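PDB 4ITC: Lys-gingipain W83 from Porphyromonas gingivalis, which cleaves proteins after lysine as a secreted cysteine protease and possible virulence factor, and carries calcium-binding adhesin domains, one of them described here, with haemolytic activity in vitro. Local coordinates for residues A[26-31]-A[62-67]; A[17-22]-A[102-107]; A[6-11]-A[43-48]. All coordinates share one frame; numbering follows the deposited sequence.

Contact 1. Residues A[26-31]-A[62-67]. With CA (calcium ion), chain B.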
loop_
_atom_site.group_PDB
_atom_site.type_symbol
_atom_site.label_atom_id
_atom_site.label_comp_id
_atom_site.label_asym_id
_atom_site.label_seq_id
_atom_site.Cartn_x
_atom_site.Cartn_y
_atom_site.Cartn_z
ATOM N N HIS A 26 1.439 14.911 -3.325
ATOM C CA HIS A 26 1.549 13.962 -2.220
ATOM C C HIS A 26 1.296 12.560 -2.754
ATOM O O HIS A 26 0.269 12.314 -3.338
ATOM C CB HIS A 26 0.505 14.250 -1.144
ATOM C CG HIS A 26 0.622 15.606 -0.562
ATOM N ND1 HIS A 26 1.419 15.877 0.522
ATOM C CD2 HIS A 26 0.005 16.763 -0.883
ATOM C CE1 HIS A 26 1.335 17.168 0.801
ATOM N NE2 HIS A 26 0.476 17.721 -0.031
ATOM N N GLY A 27 2.258 11.662 -2.575
ATOM C CA GLY A 27 2.117 10.276 -3.031
ATOM C C GLY A 27 2.521 9.319 -1.933
ATOM O O GLY A 27 2.659 9.692 -0.751
ATOM N N TRP A 28 2.796 8.087 -2.344
ATOM C CA TRP A 28 3.346 7.094 -1.417
ATOM C C TRP A 28 4.752 7.559 -1.009
ATOM O O TRP A 28 5.524 8.017 -1.869
ATOM C CB TRP A 28 3.444 5.701 -2.061
ATOM C CG TRP A 28 2.108 5.023 -2.219
ATOM C CD1 TRP A 28 1.270 5.038 -3.313
ATOM C CD2 TRP A 28 1.476 4.200 -1.245
ATOM N NE1 TRP A 28 0.149 4.305 -3.049
ATOM C CE2 TRP A 28 0.257 3.754 -1.791
ATOM C CE3 TRP A 28 1.821 3.811 0.056
ATOM C CZ2 TRP A 28 -0.612 2.922 -1.098
ATOM C CZ3 TRP A 28 0.966 2.993 0.754
ATOM C CH2 TRP A 28 -0.262 2.561 0.181
ATOM N N LYS A 29 5.066 7.437 0.269
ATOM C CA LYS A 29 6.290 8.002 0.873
ATOM C C LYS A 29 6.905 6.955 1.789
ATOM O O LYS A 29 6.219 6.122 2.347
ATOM C CB LYS A 29 5.918 9.206 1.738
ATOM C CG LYS A 29 5.491 10.414 0.973
ATOM C CD LYS A 29 4.879 11.435 1.913
ATOM C CE LYS A 29 4.322 12.618 1.164
ATOM N NZ LYS A 29 3.894 13.673 2.120
ATOM N N PRO A 30 8.204 7.021 1.992
ATOM C CA PRO A 30 8.862 6.188 2.985
ATOM C C PRO A 30 8.556 6.643 4.406
ATOM O O PRO A 30 8.628 7.844 4.708
ATOM C CB PRO A 30 10.355 6.420 2.677
ATOM C CG PRO A 30 10.397 7.773 2.084
ATOM C CD PRO A 30 9.124 7.944 1.317
ATOM N N GLY A 31 8.265 5.680 5.279
ATOM C CA GLY A 31 8.033 5.940 6.678
ATOM C C GLY A 31 9.012 5.132 7.487
ATOM O O GLY A 31 9.416 4.046 7.082
ATOM N N ASN A 62 -3.201 7.625 -5.454
ATOM C CA ASN A 62 -1.728 7.410 -5.454
ATOM C C ASN A 62 -1.415 5.951 -5.705
ATOM O O ASN A 62 -1.976 5.064 -4.999
ATOM C CB ASN A 62 -1.098 7.794 -4.134
ATOM C CG ASN A 62 -1.398 9.232 -3.658
ATOM O OD1 ASN A 62 -1.648 10.179 -4.467
ATOM N ND2 ASN A 62 -1.286 9.430 -2.327
ATOM N N TYR A 63 -0.485 5.691 -6.604
ATOM C CA TYR A 63 -0.092 4.346 -6.995
ATOM C C TYR A 63 1.332 4.092 -6.594
ATOM O O TYR A 63 2.198 4.951 -6.746
ATOM C CB TYR A 63 -0.164 4.131 -8.486
ATOM C CG TYR A 63 -1.551 4.200 -9.137
ATOM C CD1 TYR A 63 -2.218 5.381 -9.312
ATOM C CD2 TYR A 63 -2.133 3.056 -9.632
ATOM C CE1 TYR A 63 -3.448 5.418 -9.927
ATOM C CE2 TYR A 63 -3.357 3.088 -10.256
ATOM C CZ TYR A 63 -3.997 4.296 -10.413
ATOM O OH TYR A 63 -5.204 4.348 -11.058
ATOM N N LEU A 64 1.582 2.891 -6.082
ATOM C CA LEU A 64 2.930 2.365 -5.823
ATOM C C LEU A 64 2.998 1.060 -6.611
ATOM O O LEU A 64 2.188 0.146 -6.379
ATOM C CB LEU A 64 3.119 2.112 -4.340
ATOM C CG LEU A 64 4.419 1.434 -3.942
ATOM C CD1 LEU A 64 5.650 2.267 -4.248
ATOM C CD2 LEU A 64 4.367 1.052 -2.473
ATOM N N ILE A 65 3.974 0.972 -7.515
ATOM C CA ILE A 65 4.004 -0.087 -8.501
ATOM C C ILE A 65 5.336 -0.822 -8.447
ATOM O O ILE A 65 6.390 -0.187 -8.393
ATOM C CB ILE A 65 3.784 0.517 -9.912
ATOM C CG1 ILE A 65 2.385 1.180 -10.005
ATOM C CG2 ILE A 65 3.922 -0.529 -11.021
ATOM C CD1 ILE A 65 2.293 2.262 -11.044
ATOM N N THR A 66 5.260 -2.144 -8.447
ATOM C CA THR A 66 6.450 -2.999 -8.474
ATOM C C THR A 66 7.326 -2.806 -9.694
ATOM O O THR A 66 6.903 -2.308 -10.724
ATOM C CB THR A 66 6.079 -4.485 -8.387
ATOM O OG1 THR A 66 5.414 -4.846 -9.597
ATOM C CG2 THR A 66 5.237 -4.825 -7.135
ATOM N N PRO A 67 8.594 -3.225 -9.563
ATOM C CA PRO A 67 9.350 -3.485 -10.774
ATOM C C PRO A 67 8.673 -4.559 -11.628
ATOM O O PRO A 67 7.761 -5.264 -11.160
ATOM C CB PRO A 67 10.697 -4.007 -10.211
ATOM C CG PRO A 67 10.772 -3.613 -8.813
ATOM C CD PRO A 67 9.349 -3.572 -8.349
HETATM CA CA CA B . -1.706 12.566 -4.540
HETATM O O HOH W 1 2.366 7.686 -5.262
HETATM O O HOH W 2 -2.912 12.762 -2.435
#
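In one of the two calcium sites of this beta-sandwich adhesin domain, His26 and Asn62 meet through the metal. The calcium ion takes the backbone O of His26 at 2.3 Å and the side-chain OD1 of Asn62 at 2.4 Å, and a water fills another position. These two oxygens, His26 O and Asn62 OD1, come within 3.1 Å of each other without a hydrogen bond, held together by their common cation. Asp20, Asp22 and Asp24 complete the shell. While OD1 of Asn62 faces the ion, its ND2 is hydrogen-bonded to Ser47 OG, and metal and hydroxyl together fix the rotation of the amide.

Two residues on from His26, the indole of Trp28 lies against strand 62-65. Its CG stands anti to the carbonyl carbon (chi1 -74°), which turns the CD1-NE1 edge of the ring to the backbone at Asn62 and Tyr63. NE1 of Trp28 gives a weak, bent hydrogen bond to Asn62 O (3.0 Å, 148° at the hydrogen), the carbonyl lying at the ring edge near its plane. Over one face sits Leu64, whose CB is 3.7 Å from the centroid of the five-membered ring of Trp28, a CH-pi contact close to the ring normal. A water links the two backbones, accepting from Trp28 N and donating to Tyr63 O.

Strand 62-65 runs between strands 17-20 and 148-153 in the five-stranded sheet, whereas residues 29-31 pair with strand 43-48 in the other sheet. Trp28 also touches His153 and Ser47, bridging the two layers.

Contact 2. Residues A[17-22]-A[102-107]. With CA (calcium ion), chain B; GAI (guanidine), chain G.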
loop_
_atom_site.group_PDB
_atom_site.type_symbol
_atom_site.label_atom_id
_atom_site.label_comp_id
_atom_site.label_asym_id
_atom_site.label_seq_id
_atom_site.Cartn_x
_atom_site.Cartn_y
_atom_site.Cartn_z
ATOM N N LYS A 17 7.793 2.221 -9.222
ATOM C CA LYS A 17 7.250 3.432 -9.800
ATOM C C LYS A 17 6.172 3.997 -8.901
ATOM O O LYS A 17 5.398 3.236 -8.298
ATOM C CB LYS A 17 6.657 3.132 -11.182
ATOM C CG LYS A 17 5.969 4.306 -11.852
ATOM C CD LYS A 17 5.638 3.929 -13.279
ATOM C CE LYS A 17 4.904 5.032 -13.984
ATOM N NZ LYS A 17 4.536 4.648 -15.368
ATOM N N THR A 18 6.136 5.307 -8.760
ATOM C CA THR A 18 5.054 5.965 -8.032
ATOM C C THR A 18 4.312 6.864 -8.984
ATOM O O THR A 18 4.912 7.499 -9.875
ATOM C CB THR A 18 5.524 6.747 -6.788
ATOM O OG1 THR A 18 6.591 7.648 -7.145
ATOM C CG2 THR A 18 5.952 5.801 -5.686
ATOM N N ILE A 19 2.996 6.891 -8.844
ATOM C CA ILE A 19 2.149 7.790 -9.615
ATOM C C ILE A 19 1.248 8.566 -8.669
ATOM O O ILE A 19 0.427 8.011 -7.973
ATOM C CB ILE A 19 1.273 7.107 -10.670
ATOM C CG1 ILE A 19 2.090 6.117 -11.522
ATOM C CG2 ILE A 19 0.588 8.167 -11.510
ATOM C CD1 ILE A 19 1.231 5.289 -12.444
ATOM N N ASP A 20 1.405 9.883 -8.702
ATOM C CA ASP A 20 0.530 10.797 -7.994
ATOM C C ASP A 20 -0.545 11.198 -8.961
ATOM O O ASP A 20 -0.468 12.277 -9.623
ATOM C CB ASP A 20 1.338 12.017 -7.541
ATOM C CG ASP A 20 0.497 13.135 -6.995
ATOM O OD1 ASP A 20 -0.627 12.926 -6.528
ATOM O OD2 ASP A 20 1.009 14.309 -7.038
ATOM N N ALA A 21 -1.572 10.365 -9.112
ATOM C CA ALA A 21 -2.492 10.551 -10.224
ATOM C C ALA A 21 -3.408 11.750 -10.049
ATOM O O ALA A 21 -3.821 12.375 -11.035
ATOM C CB ALA A 21 -3.278 9.295 -10.488
ATOM N N ASP A 22 -3.708 12.088 -8.799
ATOM C CA ASP A 22 -4.594 13.223 -8.520
ATOM C C ASP A 22 -3.827 14.554 -8.640
ATOM O O ASP A 22 -4.485 15.599 -8.809
ATOM C CB ASP A 22 -5.177 13.093 -7.135
ATOM C CG ASP A 22 -4.107 13.038 -6.091
ATOM O OD1 ASP A 22 -3.560 11.913 -5.896
ATOM O OD2 ASP A 22 -3.780 14.086 -5.475
ATOM N N ASN A 102 2.825 -0.132 -17.132
ATOM C CA ASN A 102 2.823 0.356 -15.760
ATOM C C ASN A 102 2.316 1.778 -15.599
ATOM O O ASN A 102 2.692 2.464 -14.638
ATOM C CB ASN A 102 4.171 0.146 -15.081
ATOM C CG ASN A 102 5.286 0.952 -15.684
ATOM O OD1 ASN A 102 6.451 0.793 -15.252
ATOM N ND2 ASN A 102 4.990 1.769 -16.664
ATOM N N ASP A 103 1.437 2.208 -16.497
ATOM C CA ASP A 103 0.791 3.482 -16.301
ATOM C C ASP A 103 -0.484 3.241 -15.474
ATOM O O ASP A 103 -0.988 2.130 -15.428
ATOM C CB ASP A 103 0.460 4.128 -17.653
ATOM C CG ASP A 103 1.686 4.745 -18.326
ATOM O OD1 ASP A 103 2.785 4.844 -17.727
ATOM O OD2 ASP A 103 1.529 5.208 -19.482
ATOM N N ALA A 104 -1.020 4.267 -14.824
ATOM C CA ALA A 104 -2.253 4.120 -14.058
ATOM C C ALA A 104 -3.350 3.429 -14.847
ATOM O O ALA A 104 -4.072 2.583 -14.323
ATOM C CB ALA A 104 -2.770 5.465 -13.541
ATOM N N SER A 105 -3.512 3.828 -16.096
ATOM C CA SER A 105 -4.572 3.288 -16.935
ATOM C C SER A 105 -4.463 1.808 -17.265
ATOM O O SER A 105 -5.459 1.200 -17.671
ATOM C CB SER A 105 -4.634 4.067 -18.238
ATOM O OG SER A 105 -3.410 3.937 -18.954
ATOM N N ASN A 106 -3.278 1.227 -17.075
ATOM C CA ASN A 106 -3.064 -0.218 -17.263
ATOM C C ASN A 106 -3.544 -1.077 -16.107
ATOM O O ASN A 106 -3.595 -2.306 -16.240
ATOM C CB ASN A 106 -1.577 -0.493 -17.487
ATOM C CG ASN A 106 -1.057 0.182 -18.730
ATOM O OD1 ASN A 106 -0.052 0.887 -18.703
ATOM N ND2 ASN A 106 -1.750 -0.033 -19.838
ATOM N N PHE A 107 -3.874 -0.451 -14.976
ATOM C CA PHE A 107 -4.278 -1.202 -13.789
ATOM C C PHE A 107 -5.779 -1.230 -13.652
ATOM O O PHE A 107 -6.359 -0.336 -13.089
ATOM C CB PHE A 107 -3.617 -0.591 -12.551
ATOM C CG PHE A 107 -2.137 -0.800 -12.565
ATOM C CD1 PHE A 107 -1.595 -2.066 -12.361
ATOM C CD2 PHE A 107 -1.279 0.245 -12.888
ATOM C CE1 PHE A 107 -0.223 -2.268 -12.427
ATOM C CE2 PHE A 107 0.085 0.038 -12.959
ATOM C CZ PHE A 107 0.607 -1.217 -12.705
HETATM CA CA CA B . -1.706 12.566 -4.540
HETATM C C GAI G . 9.998 5.958 -6.307
HETATM N N1 GAI G . 9.157 5.911 -7.249
HETATM N N2 GAI G . 10.993 5.078 -6.212
HETATM N N3 GAI G . 9.892 6.922 -5.390
HETATM O O HOH W 2 -2.912 12.762 -2.435
#
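Charge carries the outer part of this contact, where Lys17 reaches across to Asn102 and Asp103. Its CG is anti to the backbone N (chi1 176°) and the chain stays extended to the tip, bringing NZ to the loop. There Lys17 NZ forms a salt bridge with Asp103 OD1 at 2.9 Å, weak as a hydrogen bond. The same ammonium donates to Asn102 O at 3.0 Å, coming from well above the carbonyl plane and not along a lone pair.

Apolar packing is thinner. CD1 of Ile19 rests against the start of the short 3-10 segment 104-106, touching Ala104 N at 3.4 Å and, more loosely, Ala104 CB at 4.2 Å. Strand 17-20 is an outermost strand of the five-stranded sheet, and residues 102-107 belong to the connection between strands 92-98 and 109-115 of that sheet. Within this connection Asp103 N bonds Asn106 OD1 at 3.0 Å, in the carbonyl plane on a lone pair.

Ligand binding occupies other side chains of segment 17-22. Asp20 gives calcium one oxygen, OD1, whereas Asp22 binds through both, with OD2 at 2.7 Å from the ion. Thr18 OG1 accepts a hydrogen bond from N1 of a bound guanidine at 3.1 Å.

Contact 3. Residues A[6-11]-A[43-48]; sequences ESFENG and GCVYSE. With CA (calcium ion), chain C.
Phe8 and Val45 form the tightly packed side of this contact. The Phe8 ring receives Val45 CG1 over one face, 3.8 Å from the Phe8 ring centroid and offset toward the rim. The closest carbons are Phe8 CD1 and Val45 CG1, at 3.5 Å. The opposite face is taken by Glu6 CG, sitting over the ring centre, so the phenyl is sandwiched between two aliphatic groups. The carboxylate of Glu6 turns back, and Phe8 N donates to Glu6 OE2 at 2.8 Å through the anti lone pair of that oxygen.

Gly43, with no side chain, lets the backbones come close, and its CA, 3.4 Å from Phe8 O, makes a CA-H...O contact. Between the segments a water lies 2.7 Å from Phe8 O and 2.9 Å from Cys44 O, and accepts only weakly from Gly11 N. At this end of strand 43-48 lies the second calcium site of the beta-sandwich adhesin domain. Ser7 O, Glu9 OE2 and Gly43 O all bind the ion, and Ser41, Asp165 and Glu166 complete it, the last two from strand 161-171.

The more exposed side belongs to Glu9, whose chain bends at chi2 (-54°) to bring the carboxylate back to the metal. There the hydrogen bonding across the segments is weak, although calcium holds OE2 firmly. Gly43 N gives Glu9 OE1 a weak hydrogen bond at 3.0 Å, bent to 127° at the hydrogen, and its approach to OE2 of the same carboxylate is longer and also weak.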
loop_
_atom_site.group_PDB
_atom_site.type_symbol
_atom_site.label_atom_id
_atom_site.label_comp_id
_atom_site.label_asym_id
_atom_site.label_seq_id
_atom_site.Cartn_x
_atom_site.Cartn_y
_atom_site.Cartn_z
ATOM N N GLU A 6 10.377 -7.104 -0.598
ATOM C CA GLU A 6 10.736 -5.734 -0.309
ATOM C C GLU A 6 10.231 -5.315 1.048
ATOM O O GLU A 6 9.035 -5.306 1.337
ATOM C CB GLU A 6 10.252 -4.761 -1.370
ATOM C CG GLU A 6 10.645 -3.309 -1.088
ATOM C CD GLU A 6 12.154 -3.108 -0.878
ATOM O OE1 GLU A 6 12.911 -3.483 -1.820
ATOM O OE2 GLU A 6 12.602 -2.575 0.175
ATOM N N SER A 7 11.211 -4.997 1.921
ATOM C CA SER A 7 10.932 -4.628 3.286
ATOM C C SER A 7 10.862 -3.142 3.548
ATOM O O SER A 7 10.495 -2.693 4.639
ATOM C CB SER A 7 11.985 -5.265 4.212
ATOM O OG SER A 7 11.858 -6.679 4.235
ATOM N N PHE A 8 11.213 -2.333 2.555
ATOM C CA PHE A 8 11.193 -0.885 2.685
ATOM C C PHE A 8 11.999 -0.321 3.867
ATOM O O PHE A 8 11.616 0.692 4.459
ATOM C CB PHE A 8 9.737 -0.368 2.731
ATOM C CG PHE A 8 8.949 -0.716 1.517
ATOM C CD1 PHE A 8 9.230 -0.128 0.298
ATOM C CD2 PHE A 8 7.899 -1.620 1.600
ATOM C CE1 PHE A 8 8.509 -0.451 -0.867
ATOM C CE2 PHE A 8 7.199 -1.938 0.456
ATOM C CZ PHE A 8 7.500 -1.382 -0.765
ATOM N N GLU A 9 13.111 -0.946 4.184
ATOM C CA GLU A 9 13.911 -0.504 5.314
ATOM C C GLU A 9 14.734 0.712 4.953
ATOM O O GLU A 9 15.183 1.462 5.837
ATOM C CB GLU A 9 14.786 -1.647 5.861
ATOM C CG GLU A 9 13.959 -2.809 6.398
ATOM C CD GLU A 9 12.944 -2.373 7.423
ATOM O OE1 GLU A 9 13.329 -1.678 8.392
ATOM O OE2 GLU A 9 11.743 -2.742 7.317
ATOM N N ASN A 10 14.959 0.921 3.659
ATOM C CA ASN A 10 15.678 2.091 3.162
ATOM C C ASN A 10 14.926 2.812 2.060
ATOM O O ASN A 10 15.469 3.187 1.029
ATOM C CB ASN A 10 17.089 1.671 2.737
ATOM C CG ASN A 10 17.931 1.303 3.935
ATOM O OD1 ASN A 10 18.167 0.132 4.223
ATOM N ND2 ASN A 10 18.307 2.301 4.661
ATOM N N GLY A 11 13.627 2.990 2.273
ATOM C CA GLY A 11 12.836 3.777 1.370
ATOM C C GLY A 11 12.317 2.962 0.190
ATOM O O GLY A 11 12.334 1.744 0.180
ATOM N N GLY A 43 11.079 0.282 8.903
ATOM C CA GLY A 43 10.662 1.026 7.717
ATOM C C GLY A 43 9.447 0.456 7.019
ATOM O O GLY A 43 9.176 -0.739 7.070
ATOM N N CYS A 44 8.679 1.352 6.419
ATOM C CA CYS A 44 7.510 0.962 5.613
ATOM C C CYS A 44 7.229 2.061 4.617
ATOM O O CYS A 44 8.061 2.949 4.438
ATOM C CB CYS A 44 6.311 0.713 6.483
ATOM S SG CYS A 44 5.633 2.135 7.346
ATOM N N VAL A 45 6.085 1.987 3.920
ATOM C CA VAL A 45 5.622 3.088 3.103
ATOM C C VAL A 45 4.222 3.478 3.549
ATOM O O VAL A 45 3.508 2.700 4.149
ATOM C CB VAL A 45 5.611 2.747 1.592
ATOM C CG1 VAL A 45 7.039 2.502 1.137
ATOM C CG2 VAL A 45 4.737 1.557 1.301
ATOM N N TYR A 46 3.864 4.725 3.250
ATOM C CA TYR A 46 2.563 5.230 3.641
ATOM C C TYR A 46 2.050 6.257 2.647
ATOM O O TYR A 46 2.804 6.843 1.852
ATOM C CB TYR A 46 2.592 5.837 5.034
ATOM C CG TYR A 46 3.318 7.156 5.131
ATOM C CD1 TYR A 46 4.708 7.203 5.203
ATOM C CD2 TYR A 46 2.628 8.337 5.180
ATOM C CE1 TYR A 46 5.361 8.392 5.330
ATOM C CE2 TYR A 46 3.277 9.558 5.300
ATOM C CZ TYR A 46 4.658 9.580 5.365
ATOM O OH TYR A 46 5.326 10.804 5.491
ATOM N N SER A 47 0.726 6.432 2.654
ATOM C CA SER A 47 0.061 7.393 1.814
ATOM C C SER A 47 -1.013 8.088 2.644
ATOM O O SER A 47 -1.688 7.478 3.481
ATOM C CB SER A 47 -0.541 6.697 0.606
ATOM O OG SER A 47 -1.275 7.573 -0.210
ATOM N N GLU A 48 -1.156 9.403 2.422
ATOM C CA GLU A 48 -1.957 10.294 3.253
ATOM C C GLU A 48 -3.335 10.602 2.673
ATOM O O GLU A 48 -3.464 11.037 1.510
ATOM C CB GLU A 48 -1.214 11.626 3.392
ATOM C CG GLU A 48 0.138 11.501 4.067
ATOM C CD GLU A 48 1.052 12.659 3.735
ATOM O OE1 GLU A 48 1.438 13.358 4.719
ATOM O OE2 GLU A 48 1.348 12.904 2.528
HETATM CA CA CA C . 9.566 -3.002 6.773
HETATM O O HOH W 3 10.940 3.250 4.225
#

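Contacts 1 and 3 are buried, whereas contact 2 lies at the surface and relies on a charged lysine tip. Contacts 1 and 2 share one calcium ion and one sheet: strands 17-20 and 62-65 are neighbours, Tyr63 N and Ile65 N probably bonding to Ile19 O and Lys17 O. Contacts 1 and 3 meet in the other sheet, where strands 29-32 and 43-48 pair and Lys29 forms a salt bridge with Glu48. Contact 3 has its own calcium, and both buried contacts pair a calcium site with an aliphatic group over an aromatic face. Contacts 2 and 3 do not touch, their centres being about 18 Å apart.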